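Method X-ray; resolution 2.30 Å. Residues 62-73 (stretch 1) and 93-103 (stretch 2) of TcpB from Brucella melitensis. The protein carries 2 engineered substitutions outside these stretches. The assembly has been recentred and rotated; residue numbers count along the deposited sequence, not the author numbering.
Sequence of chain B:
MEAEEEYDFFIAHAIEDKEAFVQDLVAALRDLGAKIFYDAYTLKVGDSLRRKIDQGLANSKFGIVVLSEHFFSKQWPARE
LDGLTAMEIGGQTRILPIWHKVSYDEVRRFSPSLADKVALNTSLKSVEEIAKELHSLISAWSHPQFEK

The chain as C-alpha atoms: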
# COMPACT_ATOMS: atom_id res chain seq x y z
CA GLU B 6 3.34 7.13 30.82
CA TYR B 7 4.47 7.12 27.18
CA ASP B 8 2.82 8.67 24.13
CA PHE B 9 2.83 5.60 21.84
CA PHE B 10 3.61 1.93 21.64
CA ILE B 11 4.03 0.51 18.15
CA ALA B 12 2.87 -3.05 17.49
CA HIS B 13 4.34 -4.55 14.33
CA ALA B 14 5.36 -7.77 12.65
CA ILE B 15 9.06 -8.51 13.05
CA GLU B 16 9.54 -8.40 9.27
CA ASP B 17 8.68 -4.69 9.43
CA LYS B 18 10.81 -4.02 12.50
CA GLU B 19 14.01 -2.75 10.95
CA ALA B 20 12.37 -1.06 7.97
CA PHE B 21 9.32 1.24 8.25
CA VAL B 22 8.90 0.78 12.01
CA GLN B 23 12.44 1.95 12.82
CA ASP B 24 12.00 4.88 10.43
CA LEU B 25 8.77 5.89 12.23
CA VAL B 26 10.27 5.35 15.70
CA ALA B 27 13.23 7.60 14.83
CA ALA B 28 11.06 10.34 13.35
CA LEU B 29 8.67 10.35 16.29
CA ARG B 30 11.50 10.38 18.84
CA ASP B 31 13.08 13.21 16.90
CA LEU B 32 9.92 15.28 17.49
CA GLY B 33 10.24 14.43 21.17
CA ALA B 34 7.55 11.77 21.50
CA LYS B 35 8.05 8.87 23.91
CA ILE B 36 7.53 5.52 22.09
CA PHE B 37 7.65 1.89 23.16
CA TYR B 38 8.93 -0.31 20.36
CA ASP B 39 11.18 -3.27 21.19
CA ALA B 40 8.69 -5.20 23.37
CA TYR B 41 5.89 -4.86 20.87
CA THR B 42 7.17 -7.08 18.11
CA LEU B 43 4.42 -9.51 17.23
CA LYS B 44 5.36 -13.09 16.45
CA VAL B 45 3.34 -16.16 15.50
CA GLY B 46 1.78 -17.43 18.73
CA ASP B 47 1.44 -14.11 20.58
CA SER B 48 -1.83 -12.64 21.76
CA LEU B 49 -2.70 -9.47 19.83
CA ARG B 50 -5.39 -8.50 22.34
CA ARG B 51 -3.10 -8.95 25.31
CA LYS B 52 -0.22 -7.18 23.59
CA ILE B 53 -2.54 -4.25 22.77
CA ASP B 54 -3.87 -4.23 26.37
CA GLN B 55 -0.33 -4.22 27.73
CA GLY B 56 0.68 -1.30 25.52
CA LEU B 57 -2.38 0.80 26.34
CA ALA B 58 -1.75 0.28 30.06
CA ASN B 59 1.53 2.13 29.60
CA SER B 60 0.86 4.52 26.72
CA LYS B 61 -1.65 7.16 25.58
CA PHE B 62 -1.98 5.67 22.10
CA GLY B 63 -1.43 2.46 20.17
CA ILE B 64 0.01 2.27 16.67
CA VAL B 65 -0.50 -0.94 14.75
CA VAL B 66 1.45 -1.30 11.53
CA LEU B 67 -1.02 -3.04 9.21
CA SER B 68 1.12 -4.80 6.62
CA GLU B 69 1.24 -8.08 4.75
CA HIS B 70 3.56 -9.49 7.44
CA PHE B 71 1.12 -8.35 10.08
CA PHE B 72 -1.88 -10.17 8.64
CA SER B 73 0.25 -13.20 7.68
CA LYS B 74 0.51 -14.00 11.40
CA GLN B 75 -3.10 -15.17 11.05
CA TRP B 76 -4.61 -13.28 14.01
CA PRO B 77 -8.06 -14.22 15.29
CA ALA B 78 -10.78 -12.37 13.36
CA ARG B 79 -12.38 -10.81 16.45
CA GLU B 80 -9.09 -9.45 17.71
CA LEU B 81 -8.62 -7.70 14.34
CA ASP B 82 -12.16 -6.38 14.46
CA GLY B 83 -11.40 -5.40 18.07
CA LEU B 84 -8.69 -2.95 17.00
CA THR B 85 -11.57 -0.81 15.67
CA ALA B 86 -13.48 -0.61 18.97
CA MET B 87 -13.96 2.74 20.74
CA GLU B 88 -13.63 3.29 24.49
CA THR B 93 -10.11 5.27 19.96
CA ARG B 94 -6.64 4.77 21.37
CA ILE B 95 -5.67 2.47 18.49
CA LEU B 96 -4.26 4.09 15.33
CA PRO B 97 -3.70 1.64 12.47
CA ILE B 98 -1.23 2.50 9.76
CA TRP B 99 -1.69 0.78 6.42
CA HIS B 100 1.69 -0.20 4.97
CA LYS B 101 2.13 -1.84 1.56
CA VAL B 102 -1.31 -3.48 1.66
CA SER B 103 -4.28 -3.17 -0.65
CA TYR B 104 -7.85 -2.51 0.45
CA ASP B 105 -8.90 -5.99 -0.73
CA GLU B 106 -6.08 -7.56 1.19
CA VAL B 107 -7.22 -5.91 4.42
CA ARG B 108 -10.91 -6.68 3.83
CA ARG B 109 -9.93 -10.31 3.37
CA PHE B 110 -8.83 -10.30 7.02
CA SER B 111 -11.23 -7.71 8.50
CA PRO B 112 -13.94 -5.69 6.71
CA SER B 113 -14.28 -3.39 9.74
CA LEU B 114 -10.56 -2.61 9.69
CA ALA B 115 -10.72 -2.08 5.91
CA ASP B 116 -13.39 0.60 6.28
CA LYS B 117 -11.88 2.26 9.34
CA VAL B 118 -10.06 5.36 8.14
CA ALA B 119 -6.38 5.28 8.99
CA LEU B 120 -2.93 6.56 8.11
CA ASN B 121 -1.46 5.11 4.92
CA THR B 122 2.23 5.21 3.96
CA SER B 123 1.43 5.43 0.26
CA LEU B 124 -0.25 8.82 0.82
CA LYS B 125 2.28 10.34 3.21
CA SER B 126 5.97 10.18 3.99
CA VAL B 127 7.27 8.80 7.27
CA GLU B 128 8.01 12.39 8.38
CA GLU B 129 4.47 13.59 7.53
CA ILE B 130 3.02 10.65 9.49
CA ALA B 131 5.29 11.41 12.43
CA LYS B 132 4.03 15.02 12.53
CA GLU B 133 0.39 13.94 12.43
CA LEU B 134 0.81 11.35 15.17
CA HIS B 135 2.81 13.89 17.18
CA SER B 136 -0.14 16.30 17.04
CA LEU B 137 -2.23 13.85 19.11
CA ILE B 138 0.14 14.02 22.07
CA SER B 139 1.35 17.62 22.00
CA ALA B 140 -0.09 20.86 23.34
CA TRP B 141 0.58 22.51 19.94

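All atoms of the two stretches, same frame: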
# COMPACT_ATOMS: atom_id res chain seq x y z
N PHE B 62 -1.47 6.21 23.36
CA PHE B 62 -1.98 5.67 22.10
C PHE B 62 -1.29 4.40 21.62
O PHE B 62 -0.16 4.11 21.99
CB PHE B 62 -1.91 6.74 21.01
CG PHE B 62 -2.90 7.84 21.20
CD1 PHE B 62 -4.23 7.66 20.83
CD2 PHE B 62 -2.52 9.06 21.75
CE1 PHE B 62 -5.15 8.68 21.00
CE2 PHE B 62 -3.43 10.07 21.92
CZ PHE B 62 -4.74 9.89 21.55
N GLY B 63 -1.99 3.64 20.78
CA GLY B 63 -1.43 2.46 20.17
C GLY B 63 -1.37 2.59 18.65
O GLY B 63 -2.35 2.94 17.99
N ILE B 64 -0.18 2.33 18.11
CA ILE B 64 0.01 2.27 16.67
C ILE B 64 0.13 0.81 16.29
O ILE B 64 0.88 0.05 16.91
CB ILE B 64 1.30 3.01 16.24
CG1 ILE B 64 1.26 4.48 16.68
CG2 ILE B 64 1.47 2.94 14.74
CD1 ILE B 64 2.56 5.23 16.40
N VAL B 65 -0.62 0.40 15.29
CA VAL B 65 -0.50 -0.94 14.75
C VAL B 65 -0.15 -0.82 13.28
O VAL B 65 -0.91 -0.25 12.49
CB VAL B 65 -1.81 -1.70 14.87
CG1 VAL B 65 -1.59 -3.16 14.54
CG2 VAL B 65 -2.38 -1.56 16.27
N VAL B 66 1.02 -1.33 12.91
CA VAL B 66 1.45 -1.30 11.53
C VAL B 66 0.79 -2.44 10.75
O VAL B 66 1.22 -3.59 10.83
CB VAL B 66 2.97 -1.44 11.48
CG1 VAL B 66 3.48 -1.25 10.04
CG2 VAL B 66 3.59 -0.42 12.39
N LEU B 67 -0.26 -2.09 10.01
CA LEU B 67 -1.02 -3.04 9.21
C LEU B 67 -0.37 -3.36 7.87
O LEU B 67 -0.58 -2.66 6.90
CB LEU B 67 -2.41 -2.47 8.93
CG LEU B 67 -3.32 -2.31 10.14
CD1 LEU B 67 -4.73 -1.99 9.63
CD2 LEU B 67 -3.32 -3.59 10.96
N SER B 68 0.41 -4.44 7.83
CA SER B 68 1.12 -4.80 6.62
C SER B 68 0.86 -6.24 6.31
O SER B 68 0.23 -6.95 7.08
CB SER B 68 2.62 -4.62 6.81
OG SER B 68 3.16 -5.63 7.66
N GLU B 69 1.36 -6.69 5.16
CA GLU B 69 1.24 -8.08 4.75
C GLU B 69 1.80 -9.01 5.84
O GLU B 69 1.19 -10.02 6.18
CB GLU B 69 1.98 -8.27 3.43
CG GLU B 69 1.60 -9.53 2.68
CD GLU B 69 2.54 -9.82 1.52
OE1 GLU B 69 3.46 -9.01 1.28
OE2 GLU B 69 2.35 -10.87 0.85
N HIS B 70 2.94 -8.66 6.41
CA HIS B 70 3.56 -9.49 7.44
C HIS B 70 2.76 -9.47 8.73
O HIS B 70 2.83 -10.40 9.54
CB HIS B 70 4.99 -9.05 7.69
CG HIS B 70 5.77 -8.88 6.43
ND1 HIS B 70 6.24 -9.95 5.70
CD2 HIS B 70 6.12 -7.77 5.74
CE1 HIS B 70 6.86 -9.51 4.62
NE2 HIS B 70 6.80 -8.19 4.62
N PHE B 71 2.00 -8.40 8.93
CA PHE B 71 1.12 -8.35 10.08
C PHE B 71 0.02 -9.39 9.91
O PHE B 71 -0.13 -10.30 10.72
CB PHE B 71 0.53 -6.96 10.27
CG PHE B 71 -0.40 -6.87 11.46
CD1 PHE B 71 0.12 -6.72 12.73
CD2 PHE B 71 -1.78 -6.94 11.29
CE1 PHE B 71 -0.72 -6.65 13.84
CE2 PHE B 71 -2.61 -6.85 12.38
CZ PHE B 71 -2.07 -6.71 13.67
N PHE B 72 -0.75 -9.27 8.83
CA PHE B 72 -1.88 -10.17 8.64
C PHE B 72 -1.45 -11.63 8.45
O PHE B 72 -2.19 -12.54 8.80
CB PHE B 72 -2.73 -9.74 7.46
CG PHE B 72 -3.43 -8.43 7.66
CD1 PHE B 72 -4.39 -8.28 8.64
CD2 PHE B 72 -3.15 -7.35 6.83
CE1 PHE B 72 -5.04 -7.07 8.81
CE2 PHE B 72 -3.80 -6.14 6.99
CZ PHE B 72 -4.74 -6.00 7.99
N SER B 73 -0.24 -11.84 7.93
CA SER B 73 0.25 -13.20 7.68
C SER B 73 0.37 -14.01 8.97
O SER B 73 0.41 -15.24 8.92
CB SER B 73 1.59 -13.19 6.96
OG SER B 73 2.64 -12.89 7.86
N THR B 93 -11.06 6.37 20.17
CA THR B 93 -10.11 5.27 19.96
C THR B 93 -8.69 5.60 20.41
O THR B 93 -8.20 6.72 20.24
CB THR B 93 -10.10 4.86 18.47
OG1 THR B 93 -9.70 5.97 17.67
CG2 THR B 93 -11.51 4.56 17.99
N ARG B 94 -8.03 4.61 21.00
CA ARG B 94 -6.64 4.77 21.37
C ARG B 94 -5.78 3.94 20.44
O ARG B 94 -4.56 3.90 20.59
CB ARG B 94 -6.43 4.36 22.83
CG ARG B 94 -7.15 5.24 23.85
CD ARG B 94 -7.05 4.67 25.26
NE ARG B 94 -5.67 4.63 25.75
CZ ARG B 94 -5.27 3.98 26.84
NH1 ARG B 94 -6.13 3.31 27.58
NH2 ARG B 94 -3.98 4.01 27.19
N ILE B 95 -6.40 3.27 19.47
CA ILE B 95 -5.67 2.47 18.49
C ILE B 95 -5.64 3.16 17.12
O ILE B 95 -6.69 3.48 16.55
CB ILE B 95 -6.26 1.04 18.35
CG1 ILE B 95 -6.26 0.31 19.71
CG2 ILE B 95 -5.46 0.20 17.36
CD1 ILE B 95 -4.89 -0.15 20.12
N LEU B 96 -4.44 3.41 16.61
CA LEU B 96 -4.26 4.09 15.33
C LEU B 96 -3.53 3.16 14.38
O LEU B 96 -2.31 3.05 14.43
CB LEU B 96 -3.40 5.35 15.50
CG LEU B 96 -3.72 6.17 16.74
CD1 LEU B 96 -2.65 7.21 17.00
CD2 LEU B 96 -5.08 6.82 16.57
N PRO B 97 -4.28 2.50 13.50
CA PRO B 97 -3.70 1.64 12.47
C PRO B 97 -2.93 2.48 11.47
O PRO B 97 -3.33 3.62 11.19
CB PRO B 97 -4.93 1.08 11.75
CG PRO B 97 -6.05 1.23 12.74
CD PRO B 97 -5.75 2.50 13.45
N ILE B 98 -1.86 1.92 10.94
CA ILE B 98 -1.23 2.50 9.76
C ILE B 98 -1.13 1.43 8.70
O ILE B 98 -0.55 0.36 8.95
CB ILE B 98 0.18 3.00 10.06
CG1 ILE B 98 0.12 4.14 11.08
CG2 ILE B 98 0.84 3.51 8.78
CD1 ILE B 98 1.48 4.51 11.62
N TRP B 99 -1.71 1.71 7.54
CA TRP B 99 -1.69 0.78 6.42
C TRP B 99 -0.33 0.89 5.76
O TRP B 99 0.10 1.99 5.40
CB TRP B 99 -2.76 1.13 5.39
CG TRP B 99 -4.19 0.89 5.84
CD1 TRP B 99 -4.70 1.04 7.10
CD2 TRP B 99 -5.27 0.43 5.01
NE1 TRP B 99 -6.04 0.71 7.10
CE2 TRP B 99 -6.41 0.32 5.84
CE3 TRP B 99 -5.38 0.09 3.66
CZ2 TRP B 99 -7.65 -0.09 5.34
CZ3 TRP B 99 -6.61 -0.32 3.17
CH2 TRP B 99 -7.73 -0.41 4.01
N HIS B 100 0.36 -0.23 5.60
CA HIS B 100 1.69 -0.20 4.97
C HIS B 100 1.87 -1.30 3.93
O HIS B 100 1.95 -2.49 4.25
CB HIS B 100 2.78 -0.25 6.05
CG HIS B 100 4.17 -0.06 5.53
ND1 HIS B 100 4.55 1.05 4.79
CD2 HIS B 100 5.28 -0.82 5.65
CE1 HIS B 100 5.83 0.95 4.47
NE2 HIS B 100 6.30 -0.18 4.99
N LYS B 101 1.93 -0.90 2.67
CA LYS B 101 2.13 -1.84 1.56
C LYS B 101 1.07 -2.95 1.52
O LYS B 101 1.37 -4.10 1.18
CB LYS B 101 3.57 -2.39 1.57
CG LYS B 101 4.62 -1.27 1.34
CD LYS B 101 6.06 -1.65 1.73
CE LYS B 101 6.67 -2.69 0.78
NZ LYS B 101 6.57 -2.31 -0.66
N VAL B 102 -0.16 -2.59 1.87
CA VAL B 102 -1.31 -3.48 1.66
C VAL B 102 -2.31 -2.85 0.71
O VAL B 102 -2.33 -1.63 0.53
CB VAL B 102 -2.07 -3.80 2.96
CG1 VAL B 102 -1.31 -4.81 3.79
CG2 VAL B 102 -2.33 -2.53 3.74
N SER B 103 -3.16 -3.68 0.12
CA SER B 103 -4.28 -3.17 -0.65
C SER B 103 -5.55 -3.20 0.22
O SER B 103 -5.61 -3.87 1.26
CB SER B 103 -4.48 -4.03 -1.88
OG SER B 103 -4.82 -5.34 -1.48
O HOH W 1 4.25 -6.08 1.04
O HOH W 2 3.37 -5.39 3.65

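Two neighbouring strands of TcpB, one running from Phe62 through Leu67 and the other from Ile95 through Trp99, run parallel, their N-to-C directions 23° apart and their axes 4.6 Å apart at closest approach. The register is unbroken: Gly63 lies beside Ile95, Ile64 beside Leu96, Val65 beside Pro97, Val66 beside Ile98 and Leu67 beside Trp99.

The backbone ladder uses alternate residues of the first strand, Gly63, Val65 and Leu67, each of which donates and accepts. Gly63 N gives to Arg94 O (2.6 Å) and Gly63 O receives from Leu96 N (2.5 Å). Val65 N reaches Leu96 O at a longer 3.3 Å, while Ile98 N meets Val65 O at 2.8 Å. Leu67 N bonds to Ile98 O (2.7 Å) and His100 N to Leu67 O (2.9 Å). Pro97 has no amide hydrogen to give, yet it costs the ladder nothing, because the bonds on its side of the pairing come from Leu96 and Ile98; its CA instead lies 3.4 Å from Val65 O in a CA-H...O contact. Ile64 CA makes a similar contact with Leu96 O (3.3 Å).

Side chains alternate between the two faces of the sheet. On the face carrying Val65, Leu67, Ile95, Pro97 and Trp99, side chains meet both diagonally and across the rungs: Val65 CG2 touches Ile95 CG2 at 3.7 Å, and Leu67 CD1 lies 3.7 Å from Pro97 CB, one residue pair back, and 3.9 Å from Trp99 CD1, its own partner. Gly63 has no side chain on this face, and Ile95 CD1 crowds the space: an ideal CB on Gly63 would sit a tight 3.0 Å from it. On the other face, Ile64 CG2 packs against Ile98 CD1 at 3.5 Å, and Val66 CG1 comes within 4.2 Å of His100 CB. Near the start of the strands, Phe62 CB approaches Leu96 CD1 (4.1 Å), and the edge of the Phe62 ring faces the carbonyls of Thr93 and Arg94, with CE1 of Phe62 3.7 Å from Thr93 O. Such an edge carries slightly positive hydrogens, which suit carbonyl oxygens.

Beyond the ladder, Ser68 caps the helix that follows: its OG accepts from Phe71 N at 3.3 Å. The CA-to-CB bond of Val102 points toward the first stretch, and its CG1 lies 3.5 Å from Glu69 N and 4.3 Å from Phe72 CE2, at the edge of the Phe72 ring. Water adds a polar link here: water 2 accepts from Glu69 N (2.8 Å) and lies 3.3 Å from His100 O.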